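PDB 4O7H: glutathione S-transferase from Rhodospirillum rubrum F11, which probably conjugates glutathione to electrophilic substrates, as expected of a dimeric glutathione S-transferase. Local coordinates for residues A[2-7]-A[18-23]; A[51-56]-A[69-74]; A[63-68]-A[93-98]. All coordinates share one frame; numbering follows the deposited sequence.

Interaction 1 (A[2-7]-A[18-23])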
loop_
_atom_site.group_PDB
_atom_site.type_symbol
_atom_site.label_atom_id
_atom_site.label_comp_id
_atom_site.label_asym_id
_atom_site.label_seq_id
_atom_site.Cartn_x
_atom_site.Cartn_y
_atom_site.Cartn_z
ATOM N N ARG A 2 -20.369 13.433 9.612
ATOM C CA ARG A 2 -19.198 12.695 9.071
ATOM C C ARG A 2 -18.271 12.297 10.185
ATOM O O ARG A 2 -17.976 13.096 11.057
ATOM C CB ARG A 2 -18.482 13.625 8.095
ATOM C CG ARG A 2 -17.234 13.092 7.461
ATOM C CD ARG A 2 -16.541 14.073 6.547
ATOM N NE ARG A 2 -17.323 14.540 5.425
ATOM C CZ ARG A 2 -17.760 15.791 5.234
ATOM N NH1 ARG A 2 -17.484 16.731 6.109
ATOM N NH2 ARG A 2 -18.423 16.087 4.145
ATOM N N ARG A 3 -17.748 11.066 10.155
ATOM C CA ARG A 3 -16.957 10.533 11.271
ATOM C C ARG A 3 -15.754 9.770 10.758
ATOM O O ARG A 3 -15.814 9.129 9.680
ATOM C CB ARG A 3 -17.817 9.600 12.089
ATOM C CG ARG A 3 -17.167 8.700 13.071
ATOM C CD ARG A 3 -18.321 7.728 13.436
ATOM N NE ARG A 3 -19.261 8.490 14.265
ATOM C CZ ARG A 3 -19.938 7.973 15.261
ATOM N NH1 ARG A 3 -19.868 6.676 15.470
ATOM N NH2 ARG A 3 -20.657 8.754 16.045
ATOM N N LEU A 4 -14.677 9.870 11.510
ATOM C CA LEU A 4 -13.466 9.100 11.219
ATOM C C LEU A 4 -13.100 8.233 12.420
ATOM O O LEU A 4 -12.834 8.727 13.544
ATOM C CB LEU A 4 -12.298 10.055 10.881
ATOM C CG LEU A 4 -11.045 9.299 10.481
ATOM C CD1 LEU A 4 -11.231 8.733 9.090
ATOM C CD2 LEU A 4 -9.804 10.153 10.616
ATOM N N TYR A 5 -13.097 6.932 12.208
ATOM C CA TYR A 5 -12.546 5.999 13.158
ATOM C C TYR A 5 -11.040 6.007 13.034
ATOM O O TYR A 5 -10.472 5.774 11.922
ATOM C CB TYR A 5 -13.119 4.580 12.964
ATOM C CG TYR A 5 -14.586 4.451 13.318
ATOM C CD1 TYR A 5 -15.575 4.738 12.384
ATOM C CD2 TYR A 5 -14.970 4.107 14.598
ATOM C CE1 TYR A 5 -16.911 4.658 12.699
ATOM C CE2 TYR A 5 -16.299 4.034 14.933
ATOM C CZ TYR A 5 -17.258 4.321 13.998
ATOM O OH TYR A 5 -18.626 4.230 14.319
ATOM N N HIS A 6 -10.360 6.242 14.149
ATOM C CA HIS A 6 -8.917 6.421 14.104
ATOM C C HIS A 6 -8.264 5.936 15.409
ATOM O O HIS A 6 -8.951 5.630 16.402
ATOM C CB HIS A 6 -8.568 7.902 13.874
ATOM C CG HIS A 6 -8.586 8.730 15.121
ATOM N ND1 HIS A 6 -7.429 9.134 15.747
ATOM C CD2 HIS A 6 -9.610 9.235 15.842
ATOM C CE1 HIS A 6 -7.740 9.815 16.834
ATOM N NE2 HIS A 6 -9.058 9.905 16.911
ATOM N N HIS A 7 -6.956 5.933 15.427
ATOM C CA HIS A 7 -6.216 5.939 16.668
ATOM C C HIS A 7 -4.911 6.632 16.454
ATOM O O HIS A 7 -4.408 6.711 15.329
ATOM C CB HIS A 7 -6.091 4.578 17.336
ATOM C CG HIS A 7 -5.321 3.560 16.599
ATOM N ND1 HIS A 7 -3.950 3.599 16.470
ATOM C CD2 HIS A 7 -5.710 2.385 16.040
ATOM C CE1 HIS A 7 -3.527 2.524 15.824
ATOM N NE2 HIS A 7 -4.576 1.764 15.560
ATOM N N VAL A 18 -5.256 14.756 8.786
ATOM C CA VAL A 18 -4.617 15.928 8.162
ATOM C C VAL A 18 -5.297 16.279 6.846
ATOM O O VAL A 18 -5.587 17.479 6.567
ATOM C CB VAL A 18 -3.104 15.745 8.032
ATOM C CG1 VAL A 18 -2.486 16.929 7.250
ATOM C CG2 VAL A 18 -2.446 15.532 9.396
ATOM N N ALA A 19 -5.597 15.271 6.029
ATOM C CA ALA A 19 -6.258 15.494 4.731
ATOM C C ALA A 19 -7.651 16.131 4.887
ATOM O O ALA A 19 -8.005 17.061 4.180
ATOM C CB ALA A 19 -6.349 14.178 3.969
ATOM N N LEU A 20 -8.456 15.620 5.819
ATOM C CA LEU A 20 -9.771 16.137 6.048
ATOM C C LEU A 20 -9.680 17.644 6.402
ATOM O O LEU A 20 -10.449 18.475 5.889
ATOM C CB LEU A 20 -10.409 15.351 7.197
ATOM C CG LEU A 20 -10.933 13.960 6.794
ATOM C CD1 LEU A 20 -11.213 13.165 8.067
ATOM C CD2 LEU A 20 -12.164 14.038 5.902
ATOM N N ALA A 21 -8.740 17.979 7.278
ATOM C CA ALA A 21 -8.535 19.374 7.707
ATOM C C ALA A 21 -8.044 20.257 6.535
ATOM O O ALA A 21 -8.485 21.396 6.372
ATOM C CB ALA A 21 -7.599 19.456 8.886
ATOM N N GLU A 22 -7.115 19.746 5.733
ATOM C CA GLU A 22 -6.618 20.478 4.566
ATOM C C GLU A 22 -7.761 20.761 3.603
ATOM O O GLU A 22 -7.812 21.849 3.001
ATOM C CB GLU A 22 -5.543 19.682 3.850
ATOM C CG GLU A 22 -4.189 19.706 4.561
ATOM C CD GLU A 22 -3.500 21.045 4.565
ATOM O OE1 GLU A 22 -3.618 21.767 3.540
ATOM O OE2 GLU A 22 -2.839 21.378 5.580
ATOM N N LYS A 23 -8.737 19.847 3.526
ATOM C CA LYS A 23 -9.902 20.015 2.620
ATOM C C LYS A 23 -11.043 20.780 3.294
ATOM O O LYS A 23 -12.113 20.942 2.722
ATOM C CB LYS A 23 -10.357 18.674 2.099
ATOM C CG LYS A 23 -9.344 18.148 1.081
ATOM C CD LYS A 23 -9.778 16.890 0.399
ATOM C CE LYS A 23 -8.849 16.572 -0.747
ATOM N NZ LYS A 23 -9.160 17.298 -1.995
#
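L4 and L20 meet through one methyl each. CD2 of L4 lies 4.2 Å from CD1 of L20, and the two side chains cross at a slant. L4 reaches the helix because its CG is turned anti to the backbone N (chi1 -176°). L20 stands on the face of the helix turned to the strand, with its CG beside the backbone N, and its two methyls go separate ways. CD1 takes L4; CD2 points to the aliphatic part of R2, 4.4 Å from R2 CD. The CA atoms of L4 and L20 are 9.5 Å apart, so the leucine side chains span the distance between strand and helix. The contact closes the first half of the beta-alpha-beta unit of the thioredoxin-like domain, in which strand 3-6 leads through helix 11-22 to strand 28-31. V16 and R17 of the same helix also touch L4. The chain of R2 runs extended to CD and bends there, at chi3 -60°. Past CD, its guanidinium is bound by D26 O and Y75 OH. R2 thus meets L20 with its methylenes and uses its charged end elsewhere.

Interaction 2 (A[51-56]-A[69-74]); sequences PVLVEA and EYLEEV
Strand 52-54 and the end of helix 64-74 pass one another with the CA atoms of L53 and L71 10.0 Å apart, so side chains alone bridge the gap. The polar link is between E55 and Y70, which reach toward each other from the two sides of the contact. Y70 OH donates to E55 OE2 at 2.6 Å, a short bond. It uses the anti lone pair of OE2, on the side away from OE1. The carboxylate meets the ring at its edge, near the ring plane, and its own plane is turned 66° from the ring. The bend at chi2 (-81°) turns the carboxylate of E55 toward the hydroxyl; E55 CG, placed by chi1, lies 3.3 Å from Y70 OH. OE2 has a second hydrogen-bond partner in Y75 OH, and OE1 forms a salt bridge with R2. The buried carboxylate is thus held at both oxygens, and the nearby arginine would probably favour its charged form. Beside this link, CD2 of L53 touches two helix residues at once. It lies 4.0 Å from Y70 CE2, with the two side chains at about a right angle, and 4.0 Å from L71 CD2. One face of the Y70 ring carries V74 CG2, 3.5 Å above the plane and toward the rim. A85 of the second subunit also packs on Y70, and L20 touches L71. This is a strand-to-helix contact of the thioredoxin-like N-terminal domain of glutathione transferases, in which helix 64-74 packs on the antiparallel part of the sheet beyond the cis-proline P51.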
loop_
_atom_site.group_PDB
_atom_site.type_symbol
_atom_site.label_atom_id
_atom_site.label_comp_id
_atom_site.label_asym_id
_atom_site.label_seq_id
_atom_site.Cartn_x
_atom_site.Cartn_y
_atom_site.Cartn_z
ATOM N N PRO A 51 -7.689 3.707 9.295
ATOM C CA PRO A 51 -8.905 4.535 9.365
ATOM C C PRO A 51 -10.096 3.980 8.628
ATOM O O PRO A 51 -9.978 3.201 7.654
ATOM C CB PRO A 51 -8.494 5.839 8.702
ATOM C CG PRO A 51 -7.457 5.406 7.692
ATOM C CD PRO A 51 -6.731 4.250 8.305
ATOM N N VAL A 52 -11.275 4.385 9.117
ATOM C CA VAL A 52 -12.518 4.167 8.395
ATOM C C VAL A 52 -13.294 5.498 8.416
ATOM O O VAL A 52 -13.503 6.071 9.514
ATOM C CB VAL A 52 -13.384 3.081 9.069
ATOM C CG1 VAL A 52 -14.677 2.891 8.311
ATOM C CG2 VAL A 52 -12.614 1.765 9.104
ATOM N N LEU A 53 -13.716 5.961 7.258
ATOM C CA LEU A 53 -14.535 7.161 7.122
ATOM C C LEU A 53 -15.993 6.771 6.909
ATOM O O LEU A 53 -16.285 5.921 6.035
ATOM C CB LEU A 53 -14.050 8.001 5.955
ATOM C CG LEU A 53 -14.772 9.319 5.627
ATOM C CD1 LEU A 53 -14.485 10.372 6.686
ATOM C CD2 LEU A 53 -14.385 9.781 4.248
ATOM N N VAL A 54 -16.893 7.388 7.693
ATOM C CA VAL A 54 -18.355 7.186 7.491
ATOM C C VAL A 54 -18.996 8.569 7.236
ATOM O O VAL A 54 -18.896 9.499 8.074
ATOM C CB VAL A 54 -19.023 6.475 8.670
ATOM C CG1 VAL A 54 -20.480 6.151 8.325
ATOM C CG2 VAL A 54 -18.227 5.239 9.073
ATOM N N GLU A 55 -19.526 8.732 6.040
ATOM C CA GLU A 55 -20.205 9.955 5.670
ATOM C C GLU A 55 -21.558 10.012 6.390
ATOM O O GLU A 55 -22.039 9.026 6.889
ATOM C CB GLU A 55 -20.410 10.053 4.167
ATOM C CG GLU A 55 -19.134 10.165 3.335
ATOM C CD GLU A 55 -18.558 11.563 3.277
ATOM O OE1 GLU A 55 -18.713 12.333 4.254
ATOM O OE2 GLU A 55 -17.966 11.882 2.229
ATOM N N ALA A 56 -22.121 11.211 6.442
ATOM C CA ALA A 56 -23.418 11.407 7.124
ATOM C C ALA A 56 -24.545 10.522 6.566
ATOM O O ALA A 56 -25.459 10.146 7.320
ATOM C CB ALA A 56 -23.782 12.885 7.045
ATOM N N GLU A 69 -8.162 8.770 -2.022
ATOM C CA GLU A 69 -8.579 8.905 -3.416
ATOM C C GLU A 69 -10.054 9.308 -3.473
ATOM O O GLU A 69 -10.430 10.148 -4.296
ATOM C CB GLU A 69 -8.360 7.613 -4.166
ATOM C CG GLU A 69 -6.910 7.198 -4.281
ATOM C CD GLU A 69 -6.119 8.089 -5.216
ATOM O OE1 GLU A 69 -6.701 8.725 -6.111
ATOM O OE2 GLU A 69 -4.903 8.128 -5.010
ATOM N N TYR A 70 -10.871 8.769 -2.567
ATOM C CA TYR A 70 -12.279 9.135 -2.460
ATOM C C TYR A 70 -12.377 10.617 -2.137
ATOM O O TYR A 70 -13.193 11.344 -2.752
ATOM C CB TYR A 70 -12.932 8.324 -1.348
ATOM C CG TYR A 70 -14.296 8.825 -0.947
ATOM C CD1 TYR A 70 -15.439 8.435 -1.642
ATOM C CD2 TYR A 70 -14.437 9.680 0.137
ATOM C CE1 TYR A 70 -16.722 8.896 -1.253
ATOM C CE2 TYR A 70 -15.717 10.143 0.509
ATOM C CZ TYR A 70 -16.820 9.769 -0.188
ATOM O OH TYR A 70 -18.098 10.253 0.186
ATOM N N LEU A 71 -11.597 11.108 -1.189
ATOM C CA LEU A 71 -11.679 12.554 -0.837
ATOM C C LEU A 71 -11.361 13.444 -2.039
ATOM O O LEU A 71 -12.009 14.492 -2.228
ATOM C CB LEU A 71 -10.821 12.929 0.360
ATOM C CG LEU A 71 -11.180 12.300 1.693
ATOM C CD1 LEU A 71 -10.122 12.679 2.712
ATOM C CD2 LEU A 71 -12.614 12.684 2.134
ATOM N N GLU A 72 -10.396 13.038 -2.863
ATOM C CA GLU A 72 -10.015 13.862 -3.999
ATOM C C GLU A 72 -11.113 13.811 -5.071
ATOM O O GLU A 72 -11.315 14.787 -5.815
ATOM C CB GLU A 72 -8.643 13.419 -4.539
ATOM C CG GLU A 72 -8.052 14.316 -5.620
ATOM C CD GLU A 72 -7.325 15.543 -5.106
ATOM O OE1 GLU A 72 -7.321 15.835 -3.883
ATOM O OE2 GLU A 72 -6.710 16.226 -6.005
ATOM N N GLU A 73 -11.838 12.715 -5.151
ATOM C CA GLU A 73 -12.927 12.551 -6.136
ATOM C C GLU A 73 -14.148 13.355 -5.729
ATOM O O GLU A 73 -14.810 13.995 -6.585
ATOM C CB GLU A 73 -13.302 11.072 -6.296
ATOM C CG GLU A 73 -12.259 10.277 -7.062
ATOM C CD GLU A 73 -12.476 8.777 -7.026
ATOM O OE1 GLU A 73 -13.572 8.321 -6.652
ATOM O OE2 GLU A 73 -11.521 8.086 -7.441
ATOM N N VAL A 74 -14.495 13.303 -4.459
ATOM C CA VAL A 74 -15.778 13.910 -4.002
ATOM C C VAL A 74 -15.618 15.362 -3.556
ATOM O O VAL A 74 -16.574 16.153 -3.614
ATOM C CB VAL A 74 -16.360 13.016 -2.900
ATOM C CG1 VAL A 74 -17.630 13.602 -2.319
ATOM C CG2 VAL A 74 -16.645 11.634 -3.484
#

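Interaction 3 (A[63-68]-A[93-98]); sequences DGWAIC and RLVAWF
The helix that brings W65 to V95 starts with a firm bond, I67 N to D63 O at 2.8 Å. D63 is its N-cap, and W65 is the second residue after it. A66 N donates to D63 OD2 at 2.9 Å, nearly straight at 162°, and meets the oxygen on its anti side, 27° out of the carboxylate plane. The other oxygen, OD1, forms a salt bridge with R100 of the second subunit. The indole of W65 and the side chain of V95 run alongside each other, pointing opposite ways. The pyrrole part of the indole does the touching: NE1 is 3.5 Å from V95 CG1, and CE2 is 4.1 Å from the same methyl. The methyl sits obliquely to the ring. V95 offers CG1 because this branch is anti to its backbone N. The indole N-H has its polar partner in D99 OD2, further along helix 85-119. This contact joins the thioredoxin-like domain to the all-helical C-terminal domain of the glutathione transferase fold, where helix 85-119 begins the helical part. In relatives the N-terminal end of the helix that follows the sheet helps bind the gamma-glutamyl end of glutathione, so D63 may lie close to such a site. The six-membered part of the indole reaches the next residue, with W65 CZ2 4.3 Å from A96 CA. At the dimer interface W65 stacks on W65 of the second subunit, and A96 packs on D63 of that subunit.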
loop_
_atom_site.group_PDB
_atom_site.type_symbol
_atom_site.label_atom_id
_atom_site.label_comp_id
_atom_site.label_asym_id
_atom_site.label_seq_id
_atom_site.Cartn_x
_atom_site.Cartn_y
_atom_site.Cartn_z
ATOM N N ASP A 63 -9.702 1.892 4.292
ATOM C CA ASP A 63 -8.333 1.892 3.794
ATOM C C ASP A 63 -7.893 3.329 3.554
ATOM O O ASP A 63 -8.600 4.112 2.921
ATOM C CB ASP A 63 -8.081 1.114 2.478
ATOM C CG ASP A 63 -6.664 1.295 1.985
ATOM O OD1 ASP A 63 -5.742 0.795 2.643
ATOM O OD2 ASP A 63 -6.472 1.909 0.928
ATOM N N GLY A 64 -6.725 3.678 4.088
ATOM C CA GLY A 64 -6.202 5.040 3.946
ATOM C C GLY A 64 -6.141 5.517 2.499
ATOM O O GLY A 64 -6.509 6.660 2.190
ATOM N N TRP A 65 -5.612 4.705 1.598
ATOM C CA TRP A 65 -5.470 5.124 0.240
ATOM C C TRP A 65 -6.840 5.280 -0.390
ATOM O O TRP A 65 -7.132 6.276 -1.075
ATOM C CB TRP A 65 -4.617 4.164 -0.585
ATOM C CG TRP A 65 -3.169 4.152 -0.293
ATOM C CD1 TRP A 65 -2.474 4.862 0.652
ATOM C CD2 TRP A 65 -2.180 3.288 -0.943
ATOM N NE1 TRP A 65 -1.109 4.503 0.613
ATOM C CE2 TRP A 65 -0.924 3.539 -0.328
ATOM C CE3 TRP A 65 -2.260 2.297 -1.956
ATOM C CZ2 TRP A 65 0.252 2.895 -0.746
ATOM C CZ3 TRP A 65 -1.143 1.699 -2.357
ATOM C CH2 TRP A 65 0.113 1.964 -1.750
ATOM N N ALA A 66 -7.727 4.286 -0.183
ATOM C CA ALA A 66 -9.071 4.407 -0.703
ATOM C C ALA A 66 -9.764 5.675 -0.223
ATOM O O ALA A 66 -10.433 6.371 -0.986
ATOM C CB ALA A 66 -9.912 3.220 -0.287
ATOM N N ILE A 67 -9.596 5.997 1.062
ATOM C CA ILE A 67 -10.179 7.237 1.610
ATOM C C ILE A 67 -9.577 8.471 0.942
ATOM O O ILE A 67 -10.301 9.367 0.533
ATOM C CB ILE A 67 -10.034 7.329 3.149
ATOM C CG1 ILE A 67 -10.883 6.237 3.825
ATOM C CG2 ILE A 67 -10.419 8.707 3.616
ATOM C CD1 ILE A 67 -10.497 6.024 5.280
ATOM N N CYS A 68 -8.260 8.514 0.802
ATOM C CA CYS A 68 -7.599 9.657 0.162
ATOM C C CYS A 68 -8.028 9.856 -1.274
ATOM O O CYS A 68 -8.322 11.000 -1.700
ATOM C CB CYS A 68 -6.098 9.533 0.302
ATOM S SG CYS A 68 -5.521 9.823 2.007
ATOM N N ARG A 93 3.789 7.930 -6.216
ATOM C CA ARG A 93 5.078 7.304 -6.004
ATOM C C ARG A 93 5.582 7.568 -4.603
ATOM O O ARG A 93 6.028 6.642 -3.921
ATOM C CB ARG A 93 6.131 7.798 -7.057
ATOM C CG ARG A 93 7.492 7.140 -6.889
ATOM C CD ARG A 93 8.542 7.741 -7.836
ATOM N NE ARG A 93 9.011 9.073 -7.436
ATOM C CZ ARG A 93 9.916 9.258 -6.484
ATOM N NH1 ARG A 93 10.414 8.213 -5.818
ATOM N NH2 ARG A 93 10.300 10.483 -6.188
ATOM N N LEU A 94 5.544 8.829 -4.212
ATOM C CA LEU A 94 6.087 9.221 -2.915
ATOM C C LEU A 94 5.187 8.751 -1.781
ATOM O O LEU A 94 5.678 8.332 -0.716
ATOM C CB LEU A 94 6.324 10.736 -2.879
ATOM C CG LEU A 94 7.594 11.134 -3.641
ATOM C CD1 LEU A 94 7.581 12.628 -3.847
ATOM C CD2 LEU A 94 8.851 10.678 -2.913
ATOM N N VAL A 95 3.865 8.807 -1.979
ATOM C CA VAL A 95 2.958 8.167 -1.001
ATOM C C VAL A 95 3.392 6.734 -0.759
ATOM O O VAL A 95 3.485 6.286 0.397
ATOM C CB VAL A 95 1.469 8.255 -1.439
ATOM C CG1 VAL A 95 0.590 7.370 -0.582
ATOM C CG2 VAL A 95 1.029 9.691 -1.321
ATOM N N ALA A 96 3.597 5.966 -1.836
ATOM C CA ALA A 96 4.056 4.589 -1.684
ATOM C C ALA A 96 5.447 4.491 -1.033
ATOM O O ALA A 96 5.680 3.575 -0.238
ATOM C CB ALA A 96 4.086 3.887 -3.034
ATOM N N TRP A 97 6.355 5.368 -1.387
ATOM C CA TRP A 97 7.678 5.359 -0.744
ATOM C C TRP A 97 7.508 5.346 0.795
ATOM O O TRP A 97 8.157 4.552 1.510
ATOM C CB TRP A 97 8.454 6.579 -1.135
ATOM C CG TRP A 97 9.786 6.634 -0.481
ATOM C CD1 TRP A 97 10.052 7.086 0.779
ATOM C CD2 TRP A 97 11.051 6.235 -1.041
ATOM N NE1 TRP A 97 11.387 6.971 1.046
ATOM C CE2 TRP A 97 12.019 6.485 -0.081
ATOM C CE3 TRP A 97 11.444 5.722 -2.286
ATOM C CZ2 TRP A 97 13.385 6.212 -0.290
ATOM C CZ3 TRP A 97 12.758 5.460 -2.492
ATOM C CH2 TRP A 97 13.722 5.711 -1.516
ATOM N N PHE A 98 6.646 6.192 1.290
ATOM C CA PHE A 98 6.492 6.306 2.753
ATOM C C PHE A 98 5.585 5.255 3.298
ATOM O O PHE A 98 5.882 4.667 4.343
ATOM C CB PHE A 98 6.056 7.747 3.148
ATOM C CG PHE A 98 7.197 8.692 2.989
ATOM C CD1 PHE A 98 8.188 8.788 3.947
ATOM C CD2 PHE A 98 7.309 9.409 1.827
ATOM C CE1 PHE A 98 9.298 9.622 3.717
ATOM C CE2 PHE A 98 8.425 10.206 1.584
ATOM C CZ PHE A 98 9.394 10.310 2.554
#

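In the fold
Interactions 1 and 2 share the N-terminal sheet. Their strands are neighbours, their centres are 9 Å apart, and R3 N lies 2.8 Å from V54 O, a probable hydrogen bond. Interactions 2 and 3 use successive parts of helix 64-74, with centres 13 Å apart. I67 CD1 packs 3.7 Å from O of the cis-proline P51. Interactions 1 and 3 do not touch; their nearest atoms are about 5 Å apart. Interactions 2 and 3 both reach the second subunit, while interaction 1 stays within one chain. In related transferases the residue before the cis-proline binds the backbone of glutathione, so this end of segment 51-56 may border the site here.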